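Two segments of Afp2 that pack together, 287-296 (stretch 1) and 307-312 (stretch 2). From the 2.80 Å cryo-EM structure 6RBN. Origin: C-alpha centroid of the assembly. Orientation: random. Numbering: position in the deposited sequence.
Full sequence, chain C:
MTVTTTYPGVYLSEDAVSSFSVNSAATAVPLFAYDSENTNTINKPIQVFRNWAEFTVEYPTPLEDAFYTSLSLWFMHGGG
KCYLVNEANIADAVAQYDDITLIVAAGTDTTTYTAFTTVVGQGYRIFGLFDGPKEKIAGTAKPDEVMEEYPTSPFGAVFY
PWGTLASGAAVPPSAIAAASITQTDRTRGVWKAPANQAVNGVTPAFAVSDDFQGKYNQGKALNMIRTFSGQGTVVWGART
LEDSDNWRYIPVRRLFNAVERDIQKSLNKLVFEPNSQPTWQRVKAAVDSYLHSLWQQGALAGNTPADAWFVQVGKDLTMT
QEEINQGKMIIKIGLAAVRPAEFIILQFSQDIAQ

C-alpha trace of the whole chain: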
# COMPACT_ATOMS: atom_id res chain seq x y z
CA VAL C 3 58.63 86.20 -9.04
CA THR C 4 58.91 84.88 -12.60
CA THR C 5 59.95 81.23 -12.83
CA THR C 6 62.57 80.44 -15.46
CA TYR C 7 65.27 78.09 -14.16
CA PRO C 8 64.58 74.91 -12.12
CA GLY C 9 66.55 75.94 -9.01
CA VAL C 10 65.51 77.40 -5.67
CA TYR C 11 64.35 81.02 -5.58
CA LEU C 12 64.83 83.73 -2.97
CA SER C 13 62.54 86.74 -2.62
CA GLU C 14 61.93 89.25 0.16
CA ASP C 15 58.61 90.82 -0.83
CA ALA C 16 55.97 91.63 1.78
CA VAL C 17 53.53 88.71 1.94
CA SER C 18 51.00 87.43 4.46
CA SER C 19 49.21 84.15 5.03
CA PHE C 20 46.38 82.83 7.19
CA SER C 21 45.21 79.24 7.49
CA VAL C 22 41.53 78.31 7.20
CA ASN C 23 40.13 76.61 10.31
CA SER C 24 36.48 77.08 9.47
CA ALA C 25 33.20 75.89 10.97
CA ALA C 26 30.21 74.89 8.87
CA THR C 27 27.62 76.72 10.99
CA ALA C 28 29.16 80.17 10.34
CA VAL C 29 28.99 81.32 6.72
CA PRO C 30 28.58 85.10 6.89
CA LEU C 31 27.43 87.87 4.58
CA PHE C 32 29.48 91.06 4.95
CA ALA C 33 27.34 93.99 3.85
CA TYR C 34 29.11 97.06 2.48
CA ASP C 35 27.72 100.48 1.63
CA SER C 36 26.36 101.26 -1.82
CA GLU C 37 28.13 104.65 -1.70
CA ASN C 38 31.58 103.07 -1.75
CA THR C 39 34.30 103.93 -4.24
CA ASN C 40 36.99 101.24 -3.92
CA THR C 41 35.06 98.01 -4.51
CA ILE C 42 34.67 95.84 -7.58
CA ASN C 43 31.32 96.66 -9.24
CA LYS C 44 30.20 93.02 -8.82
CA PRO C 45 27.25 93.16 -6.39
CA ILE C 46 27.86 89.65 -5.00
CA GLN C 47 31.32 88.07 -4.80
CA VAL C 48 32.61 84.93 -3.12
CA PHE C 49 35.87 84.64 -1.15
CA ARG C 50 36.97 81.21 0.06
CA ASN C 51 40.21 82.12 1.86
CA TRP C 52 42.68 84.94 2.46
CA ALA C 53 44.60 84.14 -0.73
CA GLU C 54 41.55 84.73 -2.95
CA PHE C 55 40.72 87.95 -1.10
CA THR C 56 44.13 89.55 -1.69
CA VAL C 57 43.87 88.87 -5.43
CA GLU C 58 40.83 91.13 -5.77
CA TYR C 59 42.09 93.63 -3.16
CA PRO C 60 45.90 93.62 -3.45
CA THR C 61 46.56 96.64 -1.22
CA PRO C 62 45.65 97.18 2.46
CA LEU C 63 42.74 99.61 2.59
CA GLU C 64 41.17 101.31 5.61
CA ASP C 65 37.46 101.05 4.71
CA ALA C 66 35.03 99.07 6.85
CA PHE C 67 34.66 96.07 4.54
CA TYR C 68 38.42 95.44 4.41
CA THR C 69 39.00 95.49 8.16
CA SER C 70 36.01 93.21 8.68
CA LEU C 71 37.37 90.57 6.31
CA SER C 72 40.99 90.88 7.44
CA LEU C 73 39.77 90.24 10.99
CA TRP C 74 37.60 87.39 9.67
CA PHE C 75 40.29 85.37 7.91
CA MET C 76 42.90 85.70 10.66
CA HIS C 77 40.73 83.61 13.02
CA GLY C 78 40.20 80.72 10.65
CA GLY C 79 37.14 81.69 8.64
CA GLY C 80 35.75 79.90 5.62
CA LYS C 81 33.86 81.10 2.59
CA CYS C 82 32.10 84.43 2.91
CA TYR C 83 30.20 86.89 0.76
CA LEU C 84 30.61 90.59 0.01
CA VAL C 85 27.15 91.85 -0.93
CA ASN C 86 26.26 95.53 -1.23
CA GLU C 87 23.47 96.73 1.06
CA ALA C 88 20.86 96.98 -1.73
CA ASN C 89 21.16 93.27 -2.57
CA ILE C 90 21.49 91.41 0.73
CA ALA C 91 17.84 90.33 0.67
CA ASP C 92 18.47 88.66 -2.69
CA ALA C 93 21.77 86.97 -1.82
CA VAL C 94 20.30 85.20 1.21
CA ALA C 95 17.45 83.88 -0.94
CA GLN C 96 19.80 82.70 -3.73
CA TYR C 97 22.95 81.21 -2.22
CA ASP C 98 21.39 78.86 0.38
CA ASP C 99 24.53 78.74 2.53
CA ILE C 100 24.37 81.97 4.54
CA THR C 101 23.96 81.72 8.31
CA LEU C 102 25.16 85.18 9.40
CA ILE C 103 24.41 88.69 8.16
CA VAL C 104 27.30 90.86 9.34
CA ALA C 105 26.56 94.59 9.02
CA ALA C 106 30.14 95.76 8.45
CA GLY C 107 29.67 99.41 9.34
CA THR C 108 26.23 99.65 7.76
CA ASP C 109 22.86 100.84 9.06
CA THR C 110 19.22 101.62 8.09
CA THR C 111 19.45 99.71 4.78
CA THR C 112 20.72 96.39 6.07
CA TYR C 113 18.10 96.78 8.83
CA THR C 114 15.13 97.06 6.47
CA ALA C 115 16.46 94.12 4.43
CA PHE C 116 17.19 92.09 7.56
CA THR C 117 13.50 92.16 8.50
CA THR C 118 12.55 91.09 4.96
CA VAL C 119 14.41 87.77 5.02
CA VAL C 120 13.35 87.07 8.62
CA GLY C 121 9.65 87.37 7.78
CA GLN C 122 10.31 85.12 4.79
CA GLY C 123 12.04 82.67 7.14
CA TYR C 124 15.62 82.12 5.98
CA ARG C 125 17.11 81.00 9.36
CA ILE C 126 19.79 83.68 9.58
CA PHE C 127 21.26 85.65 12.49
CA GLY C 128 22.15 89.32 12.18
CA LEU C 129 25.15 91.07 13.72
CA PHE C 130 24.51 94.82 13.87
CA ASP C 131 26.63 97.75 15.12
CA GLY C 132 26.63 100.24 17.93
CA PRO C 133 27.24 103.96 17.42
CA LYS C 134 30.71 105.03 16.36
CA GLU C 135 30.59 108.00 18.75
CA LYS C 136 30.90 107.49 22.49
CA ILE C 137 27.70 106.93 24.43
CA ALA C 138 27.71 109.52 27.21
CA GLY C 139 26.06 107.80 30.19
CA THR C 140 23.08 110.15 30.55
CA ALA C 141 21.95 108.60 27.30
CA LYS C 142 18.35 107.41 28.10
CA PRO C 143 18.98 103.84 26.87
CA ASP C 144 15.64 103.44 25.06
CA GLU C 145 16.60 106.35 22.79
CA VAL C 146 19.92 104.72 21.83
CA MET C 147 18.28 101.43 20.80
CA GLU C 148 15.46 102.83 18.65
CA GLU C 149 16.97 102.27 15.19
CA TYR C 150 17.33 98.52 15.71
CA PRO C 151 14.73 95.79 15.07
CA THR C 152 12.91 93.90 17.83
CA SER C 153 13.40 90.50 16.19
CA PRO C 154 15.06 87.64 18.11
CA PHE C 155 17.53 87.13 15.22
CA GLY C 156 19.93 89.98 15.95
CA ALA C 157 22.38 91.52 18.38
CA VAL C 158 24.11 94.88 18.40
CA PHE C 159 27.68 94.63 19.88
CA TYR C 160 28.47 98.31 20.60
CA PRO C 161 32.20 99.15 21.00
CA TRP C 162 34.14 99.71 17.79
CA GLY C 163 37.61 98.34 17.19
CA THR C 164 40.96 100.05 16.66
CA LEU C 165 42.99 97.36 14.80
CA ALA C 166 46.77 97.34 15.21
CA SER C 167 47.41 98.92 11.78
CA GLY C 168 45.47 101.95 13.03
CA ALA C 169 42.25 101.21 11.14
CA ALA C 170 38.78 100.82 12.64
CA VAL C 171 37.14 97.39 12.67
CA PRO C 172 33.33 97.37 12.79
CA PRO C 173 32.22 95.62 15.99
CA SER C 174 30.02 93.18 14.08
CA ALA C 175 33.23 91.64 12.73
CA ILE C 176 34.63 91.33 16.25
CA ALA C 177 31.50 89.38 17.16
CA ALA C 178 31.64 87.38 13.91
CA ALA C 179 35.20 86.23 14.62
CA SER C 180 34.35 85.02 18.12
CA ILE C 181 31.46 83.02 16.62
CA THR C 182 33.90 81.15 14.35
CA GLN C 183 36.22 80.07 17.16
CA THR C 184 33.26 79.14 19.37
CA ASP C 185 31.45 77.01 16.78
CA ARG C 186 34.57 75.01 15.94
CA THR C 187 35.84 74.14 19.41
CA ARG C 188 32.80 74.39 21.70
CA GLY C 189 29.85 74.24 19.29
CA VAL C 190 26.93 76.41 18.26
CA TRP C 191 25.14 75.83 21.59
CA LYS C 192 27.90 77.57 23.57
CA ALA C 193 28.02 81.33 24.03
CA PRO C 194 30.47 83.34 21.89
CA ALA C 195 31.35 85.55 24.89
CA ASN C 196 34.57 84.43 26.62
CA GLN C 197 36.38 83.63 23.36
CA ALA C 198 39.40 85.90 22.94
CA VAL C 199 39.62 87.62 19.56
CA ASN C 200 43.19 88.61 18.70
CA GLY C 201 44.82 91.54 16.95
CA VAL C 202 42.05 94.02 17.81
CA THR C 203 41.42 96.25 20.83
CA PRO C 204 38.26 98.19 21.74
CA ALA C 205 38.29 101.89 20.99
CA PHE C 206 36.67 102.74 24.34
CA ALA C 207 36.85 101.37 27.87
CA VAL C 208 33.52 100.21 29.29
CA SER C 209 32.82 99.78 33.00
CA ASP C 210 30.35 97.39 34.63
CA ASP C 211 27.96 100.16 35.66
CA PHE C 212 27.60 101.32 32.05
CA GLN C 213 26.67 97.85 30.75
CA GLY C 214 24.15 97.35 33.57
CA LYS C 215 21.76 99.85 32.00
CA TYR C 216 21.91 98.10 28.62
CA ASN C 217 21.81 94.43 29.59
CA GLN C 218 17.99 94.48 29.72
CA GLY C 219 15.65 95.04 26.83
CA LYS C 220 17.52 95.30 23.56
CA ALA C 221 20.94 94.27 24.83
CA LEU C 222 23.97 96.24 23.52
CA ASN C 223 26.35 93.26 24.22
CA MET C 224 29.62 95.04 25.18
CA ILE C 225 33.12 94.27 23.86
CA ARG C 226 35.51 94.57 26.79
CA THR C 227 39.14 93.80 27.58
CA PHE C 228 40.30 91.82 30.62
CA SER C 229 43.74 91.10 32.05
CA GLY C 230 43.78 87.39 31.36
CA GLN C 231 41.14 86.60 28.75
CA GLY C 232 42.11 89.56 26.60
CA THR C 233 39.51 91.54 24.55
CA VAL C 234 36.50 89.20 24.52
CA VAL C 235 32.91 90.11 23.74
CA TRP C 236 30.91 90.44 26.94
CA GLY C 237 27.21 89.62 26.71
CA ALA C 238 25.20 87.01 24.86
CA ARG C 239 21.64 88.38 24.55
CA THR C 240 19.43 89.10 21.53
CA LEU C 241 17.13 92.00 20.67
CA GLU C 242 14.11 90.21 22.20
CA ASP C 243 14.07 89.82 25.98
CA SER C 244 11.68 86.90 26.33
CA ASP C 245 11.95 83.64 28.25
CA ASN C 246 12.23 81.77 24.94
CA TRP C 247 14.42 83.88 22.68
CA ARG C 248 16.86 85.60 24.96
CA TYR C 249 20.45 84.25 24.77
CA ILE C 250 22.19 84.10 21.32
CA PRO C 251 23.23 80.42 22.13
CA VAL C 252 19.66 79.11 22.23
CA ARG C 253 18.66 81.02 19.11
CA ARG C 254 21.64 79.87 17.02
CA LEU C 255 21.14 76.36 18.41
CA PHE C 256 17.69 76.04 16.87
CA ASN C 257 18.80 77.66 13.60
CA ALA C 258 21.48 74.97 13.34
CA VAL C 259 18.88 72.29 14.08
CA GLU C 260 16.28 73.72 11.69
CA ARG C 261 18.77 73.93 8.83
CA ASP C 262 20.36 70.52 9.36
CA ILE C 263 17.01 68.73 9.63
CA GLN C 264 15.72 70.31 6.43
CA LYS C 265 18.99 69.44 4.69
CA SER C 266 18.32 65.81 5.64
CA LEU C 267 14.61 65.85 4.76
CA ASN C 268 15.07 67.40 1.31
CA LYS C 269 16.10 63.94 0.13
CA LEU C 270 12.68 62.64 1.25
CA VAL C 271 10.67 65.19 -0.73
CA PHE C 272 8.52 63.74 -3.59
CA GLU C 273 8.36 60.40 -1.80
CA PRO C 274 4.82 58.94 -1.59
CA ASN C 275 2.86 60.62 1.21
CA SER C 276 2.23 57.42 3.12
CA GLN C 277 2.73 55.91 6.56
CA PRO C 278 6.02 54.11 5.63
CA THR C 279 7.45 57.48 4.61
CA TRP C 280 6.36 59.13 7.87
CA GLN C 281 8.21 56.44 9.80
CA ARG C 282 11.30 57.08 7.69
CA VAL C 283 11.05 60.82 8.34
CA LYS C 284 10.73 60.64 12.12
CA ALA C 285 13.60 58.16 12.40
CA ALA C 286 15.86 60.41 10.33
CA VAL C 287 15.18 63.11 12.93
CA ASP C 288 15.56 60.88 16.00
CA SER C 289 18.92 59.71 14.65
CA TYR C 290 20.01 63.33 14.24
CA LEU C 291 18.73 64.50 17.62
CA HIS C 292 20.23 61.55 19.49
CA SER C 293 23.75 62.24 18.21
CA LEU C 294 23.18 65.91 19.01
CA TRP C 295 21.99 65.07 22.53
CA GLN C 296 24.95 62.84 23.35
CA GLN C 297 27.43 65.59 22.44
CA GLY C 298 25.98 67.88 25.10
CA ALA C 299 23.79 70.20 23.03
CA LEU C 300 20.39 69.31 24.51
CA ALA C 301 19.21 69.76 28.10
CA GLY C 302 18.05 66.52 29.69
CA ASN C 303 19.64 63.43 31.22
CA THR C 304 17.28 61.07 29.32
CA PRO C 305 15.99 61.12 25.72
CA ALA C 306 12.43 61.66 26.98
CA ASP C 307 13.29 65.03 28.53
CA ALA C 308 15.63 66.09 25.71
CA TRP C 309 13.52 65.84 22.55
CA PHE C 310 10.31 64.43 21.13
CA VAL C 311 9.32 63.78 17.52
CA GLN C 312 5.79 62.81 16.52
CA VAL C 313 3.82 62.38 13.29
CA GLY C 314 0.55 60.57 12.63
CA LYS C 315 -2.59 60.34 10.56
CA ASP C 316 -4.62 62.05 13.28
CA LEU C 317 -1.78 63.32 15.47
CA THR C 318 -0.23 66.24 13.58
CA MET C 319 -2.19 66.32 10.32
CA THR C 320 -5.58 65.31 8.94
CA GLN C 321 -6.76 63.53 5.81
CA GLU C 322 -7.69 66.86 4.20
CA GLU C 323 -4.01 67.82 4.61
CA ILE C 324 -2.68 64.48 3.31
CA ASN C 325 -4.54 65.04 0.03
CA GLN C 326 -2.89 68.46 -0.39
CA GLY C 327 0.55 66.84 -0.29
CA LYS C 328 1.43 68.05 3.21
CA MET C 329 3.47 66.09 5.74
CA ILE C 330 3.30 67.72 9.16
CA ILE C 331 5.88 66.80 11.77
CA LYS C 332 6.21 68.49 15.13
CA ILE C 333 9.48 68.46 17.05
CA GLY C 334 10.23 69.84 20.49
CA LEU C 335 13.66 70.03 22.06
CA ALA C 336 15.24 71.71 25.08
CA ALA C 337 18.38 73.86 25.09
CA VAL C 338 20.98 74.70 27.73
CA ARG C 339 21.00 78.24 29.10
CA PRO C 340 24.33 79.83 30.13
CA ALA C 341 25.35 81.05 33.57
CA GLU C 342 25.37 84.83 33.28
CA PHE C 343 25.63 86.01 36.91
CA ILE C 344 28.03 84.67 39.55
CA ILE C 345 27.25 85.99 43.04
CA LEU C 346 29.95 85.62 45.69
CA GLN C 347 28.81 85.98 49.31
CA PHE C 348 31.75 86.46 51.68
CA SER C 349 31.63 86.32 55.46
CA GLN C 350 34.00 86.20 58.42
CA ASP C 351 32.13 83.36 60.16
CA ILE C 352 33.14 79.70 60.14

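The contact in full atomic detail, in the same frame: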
# COMPACT_ATOMS: atom_id res chain seq x y z
N VAL C 287 15.05 62.01 11.99
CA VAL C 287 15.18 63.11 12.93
C VAL C 287 15.65 62.61 14.29
O VAL C 287 16.49 63.24 14.93
CB VAL C 287 13.85 63.87 13.03
CG1 VAL C 287 13.97 65.03 13.97
CG2 VAL C 287 13.42 64.36 11.66
N ASP C 288 15.12 61.47 14.75
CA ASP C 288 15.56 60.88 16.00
C ASP C 288 17.01 60.43 15.95
O ASP C 288 17.69 60.42 16.97
CB ASP C 288 14.68 59.69 16.39
CG ASP C 288 13.33 60.11 16.90
OD1 ASP C 288 13.23 61.21 17.47
OD2 ASP C 288 12.37 59.32 16.75
N SER C 289 17.50 60.04 14.77
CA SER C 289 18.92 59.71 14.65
C SER C 289 19.77 60.96 14.69
O SER C 289 20.90 60.92 15.21
CB SER C 289 19.18 58.94 13.35
OG SER C 289 19.01 59.78 12.23
N TYR C 290 19.27 62.08 14.16
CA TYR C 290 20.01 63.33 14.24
C TYR C 290 20.00 63.89 15.65
O TYR C 290 21.04 64.32 16.17
CB TYR C 290 19.43 64.35 13.26
CG TYR C 290 20.11 65.70 13.34
CD1 TYR C 290 21.38 65.88 12.81
CD2 TYR C 290 19.49 66.78 13.94
CE1 TYR C 290 22.02 67.10 12.89
CE2 TYR C 290 20.12 68.01 14.02
CZ TYR C 290 21.38 68.16 13.49
OH TYR C 290 22.02 69.37 13.57
N LEU C 291 18.84 63.90 16.30
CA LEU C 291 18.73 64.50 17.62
C LEU C 291 19.34 63.65 18.72
O LEU C 291 19.63 64.18 19.79
CB LEU C 291 17.27 64.79 17.96
CG LEU C 291 16.59 65.88 17.13
CD1 LEU C 291 15.13 65.98 17.48
CD2 LEU C 291 17.28 67.20 17.37
N HIS C 292 19.56 62.35 18.48
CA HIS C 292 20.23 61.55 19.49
C HIS C 292 21.73 61.80 19.49
O HIS C 292 22.36 61.86 20.55
CB HIS C 292 19.97 60.06 19.28
CG HIS C 292 20.46 59.20 20.39
ND1 HIS C 292 19.72 58.98 21.54
CD2 HIS C 292 21.62 58.53 20.57
CE1 HIS C 292 20.40 58.20 22.35
NE2 HIS C 292 21.56 57.91 21.79
N SER C 293 22.33 61.93 18.30
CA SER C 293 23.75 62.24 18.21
C SER C 293 24.03 63.67 18.65
O SER C 293 25.14 63.97 19.10
CB SER C 293 24.24 62.03 16.78
OG SER C 293 23.69 63.00 15.92
N LEU C 294 23.05 64.55 18.51
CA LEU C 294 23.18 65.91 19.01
C LEU C 294 23.02 65.97 20.52
O LEU C 294 23.65 66.80 21.18
CB LEU C 294 22.15 66.80 18.33
CG LEU C 294 22.21 68.30 18.57
CD1 LEU C 294 23.47 68.87 17.96
CD2 LEU C 294 20.99 68.94 17.98
N TRP C 295 22.18 65.10 21.09
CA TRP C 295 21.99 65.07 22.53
C TRP C 295 23.21 64.51 23.24
O TRP C 295 23.58 64.99 24.31
CB TRP C 295 20.76 64.25 22.88
CG TRP C 295 20.59 64.02 24.35
CD1 TRP C 295 20.39 64.96 25.31
CD2 TRP C 295 20.60 62.75 25.02
NE1 TRP C 295 20.28 64.36 26.54
CE2 TRP C 295 20.40 63.01 26.39
CE3 TRP C 295 20.75 61.43 24.59
CZ2 TRP C 295 20.36 61.99 27.33
CZ3 TRP C 295 20.71 60.43 25.53
CH2 TRP C 295 20.52 60.71 26.88
N GLN C 296 23.83 63.48 22.67
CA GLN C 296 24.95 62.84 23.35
C GLN C 296 26.25 63.61 23.23
O GLN C 296 27.24 63.23 23.87
CB GLN C 296 25.14 61.42 22.82
CG GLN C 296 25.61 61.32 21.39
CD GLN C 296 25.76 59.89 20.94
OE1 GLN C 296 25.53 58.96 21.72
NE2 GLN C 296 26.15 59.70 19.69
N ASP C 307 13.29 63.63 28.14
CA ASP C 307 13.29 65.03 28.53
C ASP C 307 14.09 65.92 27.60
O ASP C 307 14.10 67.14 27.78
CB ASP C 307 13.84 65.20 29.95
CG ASP C 307 12.92 64.63 31.01
OD1 ASP C 307 11.69 64.61 30.80
OD2 ASP C 307 13.42 64.22 32.07
N ALA C 308 14.77 65.34 26.60
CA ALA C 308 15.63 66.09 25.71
C ALA C 308 14.95 66.46 24.40
O ALA C 308 15.05 67.61 23.96
CB ALA C 308 16.91 65.31 25.43
N TRP C 309 14.26 65.52 23.76
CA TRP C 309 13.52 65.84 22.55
C TRP C 309 12.32 64.91 22.43
O TRP C 309 12.26 63.85 23.06
CB TRP C 309 14.39 65.73 21.29
CG TRP C 309 14.69 64.33 20.85
CD1 TRP C 309 14.00 63.60 19.92
CD2 TRP C 309 15.73 63.47 21.33
NE1 TRP C 309 14.55 62.36 19.79
CE2 TRP C 309 15.61 62.25 20.65
CE3 TRP C 309 16.74 63.62 22.28
CZ2 TRP C 309 16.48 61.19 20.88
CZ3 TRP C 309 17.60 62.57 22.50
CH2 TRP C 309 17.46 61.37 21.81
N PHE C 310 11.35 65.32 21.61
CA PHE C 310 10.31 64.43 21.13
C PHE C 310 10.04 64.73 19.67
O PHE C 310 10.12 65.87 19.23
CB PHE C 310 9.00 64.53 21.96
CG PHE C 310 8.28 65.85 21.83
CD1 PHE C 310 8.59 66.90 22.68
CD2 PHE C 310 7.26 66.02 20.91
CE1 PHE C 310 7.92 68.10 22.58
CE2 PHE C 310 6.60 67.22 20.80
CZ PHE C 310 6.93 68.26 21.64
N VAL C 311 9.72 63.68 18.92
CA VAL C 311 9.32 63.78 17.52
C VAL C 311 8.04 62.97 17.36
O VAL C 311 7.98 61.82 17.82
CB VAL C 311 10.41 63.26 16.57
CG1 VAL C 311 9.93 63.30 15.13
CG2 VAL C 311 11.68 64.05 16.71
N GLN C 312 7.02 63.55 16.73
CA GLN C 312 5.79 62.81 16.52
C GLN C 312 5.11 63.22 15.22
O GLN C 312 5.14 64.38 14.82
CB GLN C 312 4.84 62.98 17.71
CG GLN C 312 4.47 64.40 18.04
CD GLN C 312 3.69 64.48 19.32
OE1 GLN C 312 3.34 63.46 19.91
NE2 GLN C 312 3.42 65.69 19.78

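The contact is a helix laid against a strand, running almost exactly antiparallel at 177° with the axes 9.3 Å apart at their closest. That spacing leaves room for one layer of side chains, and a single large residue, Trp309, has the largest share of it. The interface is small, 392 Å² summed over both sides, and Trp309 alone has 132 Å² covered by the helix.

The indole lies flat along the helix surface instead of standing on end between the elements. With chi1 at 75° (p) and chi2 at 95°, one face of it turns to the backbone, so that Leu291 O and His292 N sit over that face. Leu291 CB is the bump that rests on this flat plate, 3.8 Å from the centroid of the five-membered ring of Trp309 and only 5° off the ring normal, a CH-pi contact nearly square on. The leucine then reaches along the ring, bringing CD1 to 3.6 Å from CD1 of Trp309.

At the rim of the indole, Asp288 and His292, one helical turn apart, take two separate places. At the nitrogen, Asp288 folds in with chi1 at -75° (m); its CA-to-CB bond points sideways, but its end comes nearer, and Trp309 NE1 donates a hydrogen bond to Asp288 OD1 at 2.9 Å, with an angle of 146° at the hydrogen. The acceptor lies near the ring plane, where an indole N-H points, so the one polar atom of the tryptophan side chain is satisfied from within the ring plane, leaving a face free for Leu291. Toward the far end of the six-membered ring, His292 meets Trp309 rim to rim, His292 ND1 to Trp309 CH2 at 3.3 Å, with the planes at 77°. Trp295 makes a separate, oblique approach, its CB 3.6 Å from CZ3 of Trp309.

Two smaller fits extend the packing. Ala308 puts its methyl over one face of Trp295, Ala308 CB lying 3.9 Å from the centroid of the five-membered ring and 3.5 Å from Trp295 CD1; a small knob suits the broad surface. Farther along the strand, Val311 sends CG2 into a hollow lined by Val287 CG1 at 3.7 Å, Asp288 OD1 at 3.3 Å and Leu291 CD1 at 4.0 Å.

The pattern follows from the two periodicities. On the strand, Trp309 and Val311 point toward the helix while Phe310 and Gln312 point away; on the helix, Leu291 and Trp295, four residues apart, point toward the strand, and Ser289 and Ser293 point away.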